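Local coordinates for protein RNA-dependent RNA Polymerase (Bombyx mori cytoplasmic polyhedrosis virus, PDB 6TZ0) that catalyses RNA-directed RNA synthesis, transcribing the viral double-stranded RNA genome and probably also replicating it, at residues 1152-1162 with 1179-1187. Numbering follows the deposited sequence.
Sequences SDNPVSAERLV and NIFSYLHIL
Pro1155 lies over one face of the Tyr1183 ring: its CA sits 3.9 Å from the ring centroid and 24° off the normal, which meets the geometry of a CH-pi contact. With CG of Tyr1183 anti to the backbone N (chi1 177°), the ring extends from the helix along the chain at Asn1154 and Pro1155, which covers one face; Leu1187 CG, from the next turn of the same helix, lies over the rim of the opposite face. Tyr1183 OH donates to Ser1152 O, which lies near the ring plane; the modelled separation is too short to be taken literally. Ser1157 OG donates to Asn1154 O at 2.9 Å, nearly in line with that carbonyl (168°), and accepts from Ser1152 OG, a chain of two hydrogen bonds within the loop, beside the ring. The proline ring also runs alongside Ile1180, with Pro1155 CG 3.8 Å from Ile1180 CG1. In fold terms, a loop with a 3-10 turn at 1155-1158 is laid across helix 1174-1188 in the C-terminal region of the polymerase, away from the annotated nucleotide and magnesium sites. Beyond the tyrosine, Ala1158 CB points at the helix and rests 3.7 Å from Ser1182 OG. Ile1186 reaches out through CD1, which meets Leu1161 CD1 at 3.7 Å and Val1162 CG2 at 3.9 Å. Leu1062 of helix 1054-1062 touches both Ala1158 and Ile1186, while Leu1198 of strand 1196-1202 packs on Val1162 and Ile1186.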
ATOM      1  N   SER A1152     -16.513  28.871  -2.428  1.00 41.94           N
ATOM      2  CA  SER A1152     -17.750  28.119  -2.269  1.00 41.94           C
ATOM      3  C   SER A1152     -18.073  27.289  -3.501  1.00 41.94           C
ATOM      4  O   SER A1152     -17.863  27.720  -4.637  1.00 41.94           O
ATOM      5  CB  SER A1152     -18.915  29.062  -1.979  1.00 41.94           C
ATOM      6  OG  SER A1152     -19.225  29.846  -3.110  1.00 41.94           O
ATOM      7  N   ASP A1153     -18.611  26.097  -3.263  1.00 46.50           N
ATOM      8  CA  ASP A1153     -19.053  25.191  -4.310  1.00 46.50           C
ATOM      9  C   ASP A1153     -20.465  25.480  -4.790  1.00 46.50           C
ATOM     10  O   ASP A1153     -20.964  24.762  -5.661  1.00 46.50           O
ATOM     11  CB  ASP A1153     -18.995  23.745  -3.812  1.00 46.50           C
ATOM     12  CG  ASP A1153     -17.584  23.254  -3.604  1.00 46.50           C
ATOM     13  OD1 ASP A1153     -16.673  23.738  -4.306  1.00 46.50           O
ATOM     14  OD2 ASP A1153     -17.387  22.373  -2.742  1.00 46.50           O
ATOM     15  N   ASN A1154     -21.125  26.495  -4.244  1.00 45.37           N
ATOM     16  CA  ASN A1154     -22.540  26.681  -4.487  1.00 45.37           C
ATOM     17  C   ASN A1154     -22.740  27.840  -5.446  1.00 45.37           C
ATOM     18  O   ASN A1154     -22.242  28.944  -5.178  1.00 45.37           O
ATOM     19  CB  ASN A1154     -23.268  26.944  -3.176  1.00 45.37           C
ATOM     20  CG  ASN A1154     -24.762  26.726  -3.280  1.00 45.37           C
ATOM     21  OD1 ASN A1154     -25.282  26.385  -4.336  1.00 45.37           O
ATOM     22  ND2 ASN A1154     -25.462  26.912  -2.171  1.00 45.37           N
ATOM     23  N   PRO A1155     -23.436  27.642  -6.568  1.00 43.64           N
ATOM     24  CA  PRO A1155     -23.750  28.769  -7.457  1.00 43.64           C
ATOM     25  C   PRO A1155     -24.753  29.758  -6.889  1.00 43.64           C
ATOM     26  O   PRO A1155     -24.926  30.832  -7.475  1.00 43.64           O
ATOM     27  CB  PRO A1155     -24.314  28.078  -8.701  1.00 43.64           C
ATOM     28  CG  PRO A1155     -23.750  26.709  -8.656  1.00 43.64           C
ATOM     29  CD  PRO A1155     -23.694  26.350  -7.218  1.00 43.64           C
ATOM     30  N   VAL A1156     -25.425  29.434  -5.781  1.00 46.38           N
ATOM     31  CA  VAL A1156     -26.397  30.335  -5.178  1.00 46.38           C
ATOM     32  C   VAL A1156     -25.700  31.524  -4.521  1.00 46.38           C
ATOM     33  O   VAL A1156     -26.295  32.596  -4.377  1.00 46.38           O
ATOM     34  CB  VAL A1156     -27.274  29.518  -4.201  1.00 46.38           C
ATOM     35  CG1 VAL A1156     -28.374  30.349  -3.548  1.00 46.38           C
ATOM     36  CG2 VAL A1156     -27.894  28.336  -4.923  1.00 46.38           C
ATOM     37  N   SER A1157     -24.413  31.394  -4.198  1.00 42.08           N
ATOM     38  CA  SER A1157     -23.664  32.477  -3.573  1.00 42.08           C
ATOM     39  C   SER A1157     -23.423  33.669  -4.493  1.00 42.08           C
ATOM     40  O   SER A1157     -22.945  34.703  -4.019  1.00 42.08           O
ATOM     41  CB  SER A1157     -22.324  31.953  -3.069  1.00 42.08           C
ATOM     42  OG  SER A1157     -21.499  31.566  -4.150  1.00 42.08           O
ATOM     43  N   ALA A1158     -23.741  33.561  -5.780  1.00 44.47           N
ATOM     44  CA  ALA A1158     -23.591  34.661  -6.716  1.00 44.47           C
ATOM     45  C   ALA A1158     -24.892  35.389  -7.014  1.00 44.47           C
ATOM     46  O   ALA A1158     -24.883  36.318  -7.825  1.00 44.47           O
ATOM     47  CB  ALA A1158     -22.992  34.157  -8.027  1.00 44.47           C
ATOM     48  N   GLU A1159     -26.009  35.005  -6.386  1.00 48.72           N
ATOM     49  CA  GLU A1159     -27.279  35.632  -6.734  1.00 48.72           C
ATOM     50  C   GLU A1159     -27.404  37.029  -6.150  1.00 48.72           C
ATOM     51  O   GLU A1159     -28.258  37.798  -6.597  1.00 48.72           O
ATOM     52  CB  GLU A1159     -28.463  34.766  -6.291  1.00 48.72           C
ATOM     53  CG  GLU A1159     -28.732  34.676  -4.795  1.00 48.72           C
ATOM     54  CD  GLU A1159     -29.808  35.636  -4.305  1.00 48.72           C
ATOM     55  OE1 GLU A1159     -30.620  36.106  -5.131  1.00 48.72           O
ATOM     56  OE2 GLU A1159     -29.850  35.911  -3.086  1.00 48.72           O
ATOM     57  N   ARG A1160     -26.572  37.381  -5.172  1.00 43.30           N
ATOM     58  CA  ARG A1160     -26.621  38.722  -4.616  1.00 43.30           C
ATOM     59  C   ARG A1160     -25.843  39.716  -5.466  1.00 43.30           C
ATOM     60  O   ARG A1160     -25.938  40.923  -5.226  1.00 43.30           O
ATOM     61  CB  ARG A1160     -26.092  38.705  -3.175  1.00 43.30           C
ATOM     62  CG  ARG A1160     -24.581  38.647  -2.996  1.00 43.30           C
ATOM     63  CD  ARG A1160     -24.094  40.016  -2.552  1.00 43.30           C
ATOM     64  NE  ARG A1160     -22.650  40.156  -2.484  1.00 43.30           N
ATOM     65  CZ  ARG A1160     -21.932  39.985  -1.388  1.00 43.30           C
ATOM     66  NH1 ARG A1160     -22.524  39.651  -0.254  1.00 43.30           N
ATOM     67  NH2 ARG A1160     -20.622  40.156  -1.429  1.00 43.30           N
ATOM     68  N   LEU A1161     -25.089  39.238  -6.453  1.00 43.20           N
ATOM     69  CA  LEU A1161     -24.154  40.064  -7.201  1.00 43.20           C
ATOM     70  C   LEU A1161     -24.676  40.513  -8.556  1.00 43.20           C
ATOM     71  O   LEU A1161     -24.140  41.474  -9.114  1.00 43.20           O
ATOM     72  CB  LEU A1161     -22.845  39.298  -7.409  1.00 43.20           C
ATOM     73  CG  LEU A1161     -22.017  39.031  -6.159  1.00 43.20           C
ATOM     74  CD1 LEU A1161     -20.895  38.076  -6.474  1.00 43.20           C
ATOM     75  CD2 LEU A1161     -21.461  40.337  -5.649  1.00 43.20           C
ATOM     76  N   VAL A1162     -25.689  39.843  -9.100  1.00 45.15           N
ATOM     77  CA  VAL A1162     -26.154  40.064 -10.463  1.00 45.15           C
ATOM     78  C   VAL A1162     -27.645  40.366 -10.426  1.00 45.15           C
ATOM     79  O   VAL A1162     -28.420  39.616  -9.821  1.00 45.15           O
ATOM     80  CB  VAL A1162     -25.862  38.845 -11.361  1.00 45.15           C
ATOM     81  CG1 VAL A1162     -26.456  39.032 -12.744  1.00 45.15           C
ATOM     82  CG2 VAL A1162     -24.368  38.610 -11.468  1.00 45.15           C
ATOM     83  N   ASN A1179     -28.415  31.296 -11.871  1.00 46.64           N
ATOM     84  CA  ASN A1179     -27.410  31.345 -10.812  1.00 46.64           C
ATOM     85  C   ASN A1179     -26.100  30.717 -11.261  1.00 46.64           C
ATOM     86  O   ASN A1179     -25.021  31.215 -10.932  1.00 46.64           O
ATOM     87  CB  ASN A1179     -27.920  30.637  -9.559  1.00 46.64           C
ATOM     88  CG  ASN A1179     -28.997  31.410  -8.853  1.00 46.64           C
ATOM     89  OD1 ASN A1179     -28.951  32.633  -8.785  1.00 46.64           O
ATOM     90  ND2 ASN A1179     -29.962  30.699  -8.295  1.00 46.64           N
ATOM     91  N   ILE A1180     -26.180  29.624 -12.021  1.00 45.44           N
ATOM     92  CA  ILE A1180     -24.983  28.997 -12.575  1.00 45.44           C
ATOM     93  C   ILE A1180     -24.319  29.907 -13.599  1.00 45.44           C
ATOM     94  O   ILE A1180     -23.085  30.026 -13.627  1.00 45.44           O
ATOM     95  CB  ILE A1180     -25.342  27.615 -13.155  1.00 45.44           C
ATOM     96  CG1 ILE A1180     -25.576  26.627 -12.015  1.00 45.44           C
ATOM     97  CG2 ILE A1180     -24.301  27.104 -14.129  1.00 45.44           C
ATOM     98  CD1 ILE A1180     -26.100  25.314 -12.454  1.00 45.44           C
ATOM     99  N   PHE A1181     -25.127  30.571 -14.440  1.00 45.12           N
ATOM    100  CA  PHE A1181     -24.614  31.561 -15.394  1.00 45.12           C
ATOM    101  C   PHE A1181     -23.810  32.648 -14.698  1.00 45.12           C
ATOM    102  O   PHE A1181     -22.643  32.899 -15.042  1.00 45.12           O
ATOM    103  CB  PHE A1181     -25.760  32.219 -16.161  1.00 45.12           C
ATOM    104  CG  PHE A1181     -26.394  31.356 -17.204  1.00 45.12           C
ATOM    105  CD1 PHE A1181     -25.862  30.128 -17.549  1.00 45.12           C
ATOM    106  CD2 PHE A1181     -27.509  31.813 -17.880  1.00 45.12           C
ATOM    107  CE1 PHE A1181     -26.453  29.360 -18.521  1.00 45.12           C
ATOM    108  CE2 PHE A1181     -28.097  31.056 -18.856  1.00 45.12           C
ATOM    109  CZ  PHE A1181     -27.562  29.829 -19.183  1.00 45.12           C
ATOM    110  N   SER A1182     -24.410  33.263 -13.680  1.00 42.41           N
ATOM    111  CA  SER A1182     -23.749  34.333 -12.942  1.00 42.41           C
ATOM    112  C   SER A1182     -22.521  33.833 -12.187  1.00 42.41           C
ATOM    113  O   SER A1182     -21.483  34.502 -12.180  1.00 42.41           O
ATOM    114  CB  SER A1182     -24.752  34.973 -11.992  1.00 42.41           C
ATOM    115  OG  SER A1182     -25.189  34.032 -11.036  1.00 42.41           O
ATOM    116  N   TYR A1183     -22.601  32.638 -11.600  1.00 39.99           N
ATOM    117  CA  TYR A1183     -21.507  32.101 -10.793  1.00 39.99           C
ATOM    118  C   TYR A1183     -20.283  31.787 -11.640  1.00 39.99           C
ATOM    119  O   TYR A1183     -19.156  32.172 -11.293  1.00 39.99           O
ATOM    120  CB  TYR A1183     -21.996  30.852 -10.063  1.00 39.99           C
ATOM    121  CG  TYR A1183     -20.965  30.127  -9.241  1.00 39.99           C
ATOM    122  CD1 TYR A1183     -20.497  30.662  -8.054  1.00 39.99           C
ATOM    123  CD2 TYR A1183     -20.505  28.879  -9.624  1.00 39.99           C
ATOM    124  CE1 TYR A1183     -19.576  29.995  -7.294  1.00 39.99           C
ATOM    125  CE2 TYR A1183     -19.584  28.204  -8.872  1.00 39.99           C
ATOM    126  CZ  TYR A1183     -19.124  28.767  -7.708  1.00 39.99           C
ATOM    127  OH  TYR A1183     -18.202  28.094  -6.948  1.00 39.99           O
ATOM    128  N   LEU A1184     -20.490  31.098 -12.761  1.00 40.11           N
ATOM    129  CA  LEU A1184     -19.383  30.764 -13.646  1.00 40.11           C
ATOM    130  C   LEU A1184     -18.805  31.996 -14.327  1.00 40.11           C
ATOM    131  O   LEU A1184     -17.591  32.050 -14.553  1.00 40.11           O
ATOM    132  CB  LEU A1184     -19.838  29.735 -14.677  1.00 40.11           C
ATOM    133  CG  LEU A1184     -19.706  28.243 -14.370  1.00 40.11           C
ATOM    134  CD1 LEU A1184     -20.537  27.795 -13.204  1.00 40.11           C
ATOM    135  CD2 LEU A1184     -20.158  27.503 -15.584  1.00 40.11           C
ATOM    136  N   HIS A1185     -19.634  33.003 -14.631  1.00 41.18           N
ATOM    137  CA  HIS A1185     -19.078  34.230 -15.196  1.00 41.18           C
ATOM    138  C   HIS A1185     -18.255  35.004 -14.178  1.00 41.18           C
ATOM    139  O   HIS A1185     -17.236  35.605 -14.532  1.00 41.18           O
ATOM    140  CB  HIS A1185     -20.184  35.118 -15.748  1.00 41.18           C
ATOM    141  CG  HIS A1185     -19.680  36.386 -16.362  1.00 41.18           C
ATOM    142  ND1 HIS A1185     -19.532  37.551 -15.642  1.00 41.18           N
ATOM    143  CD2 HIS A1185     -19.266  36.668 -17.619  1.00 41.18           C
ATOM    144  CE1 HIS A1185     -19.066  38.500 -16.432  1.00 41.18           C
ATOM    145  NE2 HIS A1185     -18.894  37.989 -17.637  1.00 41.18           N
ATOM    146  N   ILE A1186     -18.680  35.015 -12.917  1.00 41.18           N
ATOM    147  CA  ILE A1186     -17.937  35.769 -11.919  1.00 41.18           C
ATOM    148  C   ILE A1186     -16.621  35.076 -11.581  1.00 41.18           C
ATOM    149  O   ILE A1186     -15.586  35.736 -11.457  1.00 41.18           O
ATOM    150  CB  ILE A1186     -18.819  36.027 -10.685  1.00 41.18           C
ATOM    151  CG1 ILE A1186     -19.894  37.044 -11.052  1.00 41.18           C
ATOM    152  CG2 ILE A1186     -18.018  36.575  -9.531  1.00 41.18           C
ATOM    153  CD1 ILE A1186     -21.022  37.116 -10.077  1.00 41.18           C
ATOM    154  N   LEU A1187     -16.617  33.740 -11.492  1.00 40.73           N
ATOM    155  CA  LEU A1187     -15.346  33.037 -11.300  1.00 40.73           C
ATOM    156  C   LEU A1187     -14.442  33.115 -12.524  1.00 40.73           C
ATOM    157  O   LEU A1187     -13.216  33.082 -12.386  1.00 40.73           O
ATOM    158  CB  LEU A1187     -15.569  31.569 -10.961  1.00 40.73           C
ATOM    159  CG  LEU A1187     -16.067  31.128  -9.596  1.00 40.73           C
ATOM    160  CD1 LEU A1187     -16.261  29.638  -9.646  1.00 40.73           C
ATOM    161  CD2 LEU A1187     -15.070  31.494  -8.522  1.00 40.73           C
TER